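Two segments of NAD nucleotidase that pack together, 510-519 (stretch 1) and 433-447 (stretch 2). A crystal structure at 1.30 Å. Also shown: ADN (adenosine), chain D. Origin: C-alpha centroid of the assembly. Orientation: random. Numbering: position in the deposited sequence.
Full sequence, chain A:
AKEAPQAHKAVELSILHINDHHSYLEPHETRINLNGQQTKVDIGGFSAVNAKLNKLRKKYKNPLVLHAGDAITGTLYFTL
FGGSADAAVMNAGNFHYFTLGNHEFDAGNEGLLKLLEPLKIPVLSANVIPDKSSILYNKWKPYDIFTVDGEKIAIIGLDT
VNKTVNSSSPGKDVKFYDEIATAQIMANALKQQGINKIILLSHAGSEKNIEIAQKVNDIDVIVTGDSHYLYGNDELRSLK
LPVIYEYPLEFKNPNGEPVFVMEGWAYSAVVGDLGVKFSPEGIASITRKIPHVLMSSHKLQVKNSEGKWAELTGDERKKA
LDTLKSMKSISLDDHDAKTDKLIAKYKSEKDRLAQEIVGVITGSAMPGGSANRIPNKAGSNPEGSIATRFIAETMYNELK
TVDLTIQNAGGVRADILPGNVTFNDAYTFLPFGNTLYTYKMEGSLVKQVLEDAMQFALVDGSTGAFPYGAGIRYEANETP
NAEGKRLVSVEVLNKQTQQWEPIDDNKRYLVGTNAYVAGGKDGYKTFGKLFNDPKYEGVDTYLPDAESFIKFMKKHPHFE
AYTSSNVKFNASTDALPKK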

# COMPACT_ATOMS: atom_id res chain seq x y z
N LEU A 510 -2.98 -23.06 -7.67
CA LEU A 510 -4.26 -22.75 -7.04
C LEU A 510 -5.24 -23.83 -7.46
O LEU A 510 -5.57 -23.96 -8.64
CB LEU A 510 -4.77 -21.36 -7.40
CG LEU A 510 -6.04 -20.92 -6.66
CD1 LEU A 510 -5.79 -20.81 -5.17
CD2 LEU A 510 -6.54 -19.60 -7.21
N VAL A 511 -5.69 -24.59 -6.47
CA VAL A 511 -6.50 -25.78 -6.69
C VAL A 511 -7.90 -25.57 -6.11
O VAL A 511 -8.05 -25.17 -4.95
CB VAL A 511 -5.85 -27.00 -6.01
CG1 VAL A 511 -6.76 -28.22 -6.09
CG2 VAL A 511 -4.48 -27.29 -6.64
N GLY A 512 -8.92 -25.84 -6.93
CA GLY A 512 -10.29 -25.76 -6.46
C GLY A 512 -10.91 -27.13 -6.28
O GLY A 512 -10.65 -28.05 -7.07
N THR A 513 -11.73 -27.28 -5.25
CA THR A 513 -12.45 -28.54 -5.02
C THR A 513 -13.76 -28.20 -4.31
O THR A 513 -14.05 -27.03 -4.11
CB THR A 513 -11.57 -29.53 -4.24
OG1 THR A 513 -12.18 -30.82 -4.25
CG2 THR A 513 -11.39 -29.07 -2.81
N ASN A 514 -14.56 -29.20 -3.96
CA ASN A 514 -15.79 -28.91 -3.23
C ASN A 514 -15.52 -28.89 -1.73
O ASN A 514 -14.55 -29.49 -1.26
CB ASN A 514 -16.94 -29.86 -3.61
CG ASN A 514 -16.69 -31.27 -3.16
OD1 ASN A 514 -16.59 -31.54 -1.96
ND2 ASN A 514 -16.61 -32.20 -4.11
N ALA A 515 -16.38 -28.21 -0.98
CA ALA A 515 -16.18 -28.02 0.45
C ALA A 515 -16.16 -29.34 1.24
O ALA A 515 -15.49 -29.43 2.27
CB ALA A 515 -17.26 -27.10 1.00
N TYR A 516 -16.88 -30.34 0.75
CA TYR A 516 -16.95 -31.64 1.40
C TYR A 516 -15.58 -32.33 1.43
O TYR A 516 -15.06 -32.63 2.50
CB TYR A 516 -18.01 -32.50 0.70
CG TYR A 516 -18.12 -33.96 1.11
CD1 TYR A 516 -18.83 -34.34 2.24
CD2 TYR A 516 -17.55 -34.96 0.33
CE1 TYR A 516 -18.94 -35.69 2.59
CE2 TYR A 516 -17.65 -36.29 0.67
CZ TYR A 516 -18.35 -36.65 1.80
OH TYR A 516 -18.45 -37.99 2.13
N VAL A 517 -14.97 -32.55 0.28
CA VAL A 517 -13.64 -33.18 0.29
C VAL A 517 -12.52 -32.24 0.76
O VAL A 517 -11.46 -32.70 1.19
CB VAL A 517 -13.27 -33.84 -1.06
CG1 VAL A 517 -14.28 -34.93 -1.41
CG2 VAL A 517 -13.18 -32.81 -2.16
N ALA A 518 -12.75 -30.93 0.69
CA ALA A 518 -11.75 -29.98 1.18
C ALA A 518 -11.43 -30.18 2.66
O ALA A 518 -10.33 -29.89 3.11
CB ALA A 518 -12.22 -28.56 0.93
N GLY A 519 -12.40 -30.69 3.42
CA GLY A 519 -12.20 -30.95 4.83
C GLY A 519 -11.65 -32.33 5.12
O GLY A 519 -11.47 -32.72 6.27
O5' ADN D . -23.11 -42.17 -0.32
C5' ADN D . -21.94 -41.59 0.27
C4' ADN D . -21.05 -41.04 -0.83
O4' ADN D . -21.68 -39.91 -1.45
C3' ADN D . -19.71 -40.54 -0.32
O3' ADN D . -18.73 -41.58 -0.35
C2' ADN D . -19.37 -39.43 -1.29
O2' ADN D . -18.67 -39.94 -2.44
C1' ADN D . -20.72 -38.90 -1.75
N9 ADN D . -21.04 -37.67 -1.00
C8 ADN D . -21.73 -37.58 0.16
N7 ADN D . -21.84 -36.28 0.55
C5 ADN D . -21.20 -35.52 -0.37
C6 ADN D . -20.92 -34.08 -0.59
N6 ADN D . -21.34 -33.13 0.27
N1 ADN D . -20.22 -33.74 -1.69
C2 ADN D . -19.78 -34.66 -2.58
N3 ADN D . -20.00 -35.97 -2.44
C4 ADN D . -20.69 -36.45 -1.38
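Stretch 2 (433-447) GNTLYTYKMEGSLVK

Two neighbouring strands of a sheet are usually held by a ladder of backbone hydrogen bonds, while the side chains on each face decide how that ladder is buried, and NAD nucleotidase offers a compact example. On one face, V511 provides an apolar centre: its CG2 lies 3.6 Å from M441 CG and 4.0 Å from V446 CG2. The second of these partners belongs to the helix that begins at G443, so stretch 2 first runs beside the strand of stretch 1 and then turns to cover V511 with its first helical turn. Further along, the methyl of A518 reaches the two tyrosines that share this face with V511 and T513: A518 CB is 3.7 Å from Y437 CG, approaching that ring obliquely, and 4.2 Å from Y439 CE2. The other face carries L510, T438 and K440. There L510 CD1 meets T438 CB at 3.9 Å, and G512 leaves space that is partly taken by L436, whose CD1 lies 4.1 Å from G512 CA; a beta carbon on G512 would sit tightly against that methyl.

Beneath these side chains, strand 435-442 runs antiparallel to strand 510-514, with an angle of 147° between their N-to-C directions and a closest approach of 4.5 Å between their axes. The register pairs L510 with K440, V511 with Y439, G512 with T438, T513 with Y437 and N514 with L436. Wide and narrow pairs alternate, as antiparallel geometry requires. V511 and Y439, with CA atoms 5.3 Å apart, exchange two bonds, V511 N to Y439 O at 2.8 Å and Y439 N to V511 O at 2.9 Å. T513 and Y437 repeat the motif, with T513 N to Y437 O at 2.8 Å and Y437 N to T513 O at 2.9 Å. Between them, G512 CA and T438 CA approach to 4.4 Å without such a bond.

Toward the polar edge the ladder loosens: A515 N reaches T435 O at 3.0 Å in a weak bond as stretch 1 leaves the strand. N514 caps the short, weakly bonded helix that follows, its OD1 accepting from V517 N at 2.9 Å. The Y439 hydroxyl ties in that turn, with OH donating to A518 O at 2.8 Å. At the outer end both stretches meet adenosine. N434 reads the base edge, OD1 accepting from ADN N6 at 3.0 Å and ND2 donating to ADN N1 at 2.8 Å, while Y516 lays a ring face against the base, its CG 3.3 Å from ADN C6.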

# COMPACT_ATOMS: atom_id res chain seq x y z
N GLY A 433 -25.29 -29.31 -1.84
CA GLY A 433 -25.09 -27.96 -1.34
C GLY A 433 -23.65 -27.58 -1.05
O GLY A 433 -23.38 -26.78 -0.15
N ASN A 434 -22.71 -28.13 -1.82
CA ASN A 434 -21.31 -27.75 -1.66
C ASN A 434 -21.03 -26.37 -2.22
O ASN A 434 -21.73 -25.90 -3.12
CB ASN A 434 -20.38 -28.73 -2.38
CG ASN A 434 -20.45 -30.13 -1.80
OD1 ASN A 434 -20.57 -30.32 -0.59
ND2 ASN A 434 -20.36 -31.12 -2.68
N THR A 435 -19.97 -25.73 -1.71
CA THR A 435 -19.44 -24.53 -2.33
C THR A 435 -18.03 -24.84 -2.81
O THR A 435 -17.42 -25.82 -2.39
CB THR A 435 -19.39 -23.35 -1.34
OG1 THR A 435 -18.72 -23.77 -0.15
CG2 THR A 435 -20.80 -22.87 -0.99
N LEU A 436 -17.50 -23.98 -3.68
CA LEU A 436 -16.14 -24.12 -4.17
C LEU A 436 -15.14 -23.65 -3.10
O LEU A 436 -15.30 -22.58 -2.52
CB LEU A 436 -15.96 -23.31 -5.45
CG LEU A 436 -14.58 -23.31 -6.11
CD1 LEU A 436 -14.21 -24.68 -6.63
CD2 LEU A 436 -14.58 -22.31 -7.25
N TYR A 437 -14.10 -24.46 -2.87
CA TYR A 437 -13.08 -24.21 -1.85
C TYR A 437 -11.71 -24.28 -2.53
O TYR A 437 -11.48 -25.18 -3.35
CB TYR A 437 -13.18 -25.30 -0.77
CG TYR A 437 -12.51 -24.92 0.53
CD1 TYR A 437 -11.13 -24.98 0.68
CD2 TYR A 437 -13.26 -24.46 1.61
CE1 TYR A 437 -10.52 -24.61 1.87
CE2 TYR A 437 -12.66 -24.09 2.79
CZ TYR A 437 -11.29 -24.17 2.92
OH TYR A 437 -10.67 -23.80 4.10
N THR A 438 -10.80 -23.36 -2.23
CA THR A 438 -9.47 -23.42 -2.85
C THR A 438 -8.33 -23.55 -1.85
O THR A 438 -8.43 -23.10 -0.71
CB THR A 438 -9.17 -22.20 -3.78
OG1 THR A 438 -9.05 -21.00 -3.00
CG2 THR A 438 -10.26 -22.02 -4.83
N TYR A 439 -7.24 -24.16 -2.32
CA TYR A 439 -5.96 -24.20 -1.63
C TYR A 439 -4.86 -23.80 -2.60
O TYR A 439 -4.97 -24.03 -3.80
CB TYR A 439 -5.65 -25.61 -1.15
CG TYR A 439 -6.50 -26.13 -0.01
CD1 TYR A 439 -6.42 -25.55 1.26
CD2 TYR A 439 -7.34 -27.22 -0.19
CE1 TYR A 439 -7.18 -26.03 2.30
CE2 TYR A 439 -8.11 -27.71 0.86
CZ TYR A 439 -8.02 -27.11 2.10
OH TYR A 439 -8.77 -27.58 3.14
N LYS A 440 -3.79 -23.22 -2.06
CA LYS A 440 -2.59 -22.94 -2.83
C LYS A 440 -1.56 -23.97 -2.39
O LYS A 440 -1.13 -23.96 -1.24
CB LYS A 440 -2.08 -21.53 -2.54
CG LYS A 440 -0.88 -21.10 -3.36
CD LYS A 440 -1.26 -20.80 -4.80
CE LYS A 440 -0.12 -20.10 -5.53
NZ LYS A 440 -0.43 -19.89 -6.97
N MET A 441 -1.19 -24.89 -3.29
CA MET A 441 -0.47 -26.09 -2.87
C MET A 441 0.49 -26.59 -3.94
O MET A 441 0.21 -26.51 -5.14
CB MET A 441 -1.48 -27.19 -2.51
CG MET A 441 -2.44 -27.56 -3.63
SD MET A 441 -3.81 -28.65 -3.16
CE MET A 441 -2.94 -30.15 -2.75
N GLU A 442 1.62 -27.12 -3.50
CA GLU A 442 2.65 -27.64 -4.40
C GLU A 442 2.16 -28.83 -5.22
O GLU A 442 1.29 -29.59 -4.79
CB GLU A 442 3.91 -28.02 -3.63
CG GLU A 442 4.71 -26.83 -3.11
CD GLU A 442 4.19 -26.27 -1.80
OE1 GLU A 442 3.16 -26.74 -1.30
OE2 GLU A 442 4.83 -25.34 -1.27
N GLY A 443 2.73 -28.99 -6.41
CA GLY A 443 2.39 -30.11 -7.28
C GLY A 443 2.53 -31.47 -6.61
O GLY A 443 1.77 -32.39 -6.90
N SER A 444 3.52 -31.61 -5.73
CA SER A 444 3.72 -32.87 -5.03
C SER A 444 2.51 -33.24 -4.17
O SER A 444 2.15 -34.41 -4.04
CB SER A 444 4.98 -32.82 -4.17
OG SER A 444 4.90 -31.77 -3.21
N LEU A 445 1.86 -32.22 -3.60
CA LEU A 445 0.67 -32.44 -2.79
C LEU A 445 -0.56 -32.73 -3.65
O LEU A 445 -1.47 -33.44 -3.22
CB LEU A 445 0.40 -31.23 -1.89
CG LEU A 445 1.41 -31.01 -0.77
CD1 LEU A 445 1.20 -29.65 -0.13
CD2 LEU A 445 1.32 -32.12 0.27
N VAL A 446 -0.59 -32.17 -4.86
CA VAL A 446 -1.65 -32.48 -5.80
C VAL A 446 -1.59 -33.96 -6.16
O VAL A 446 -2.60 -34.66 -6.15
CB VAL A 446 -1.58 -31.63 -7.08
CG1 VAL A 446 -2.65 -32.06 -8.08
CG2 VAL A 446 -1.73 -30.14 -6.74
N LYS A 447 -0.38 -34.45 -6.44
CA LYS A 447 -0.20 -35.88 -6.70
C LYS A 447 -0.69 -36.70 -5.51
O LYS A 447 -1.43 -37.67 -5.68
CB LYS A 447 1.27 -36.20 -6.98
CG LYS A 447 1.79 -35.72 -8.33
CD LYS A 447 3.26 -36.08 -8.52
CE LYS A 447 3.76 -35.76 -9.92
NZ LYS A 447 5.24 -35.92 -10.05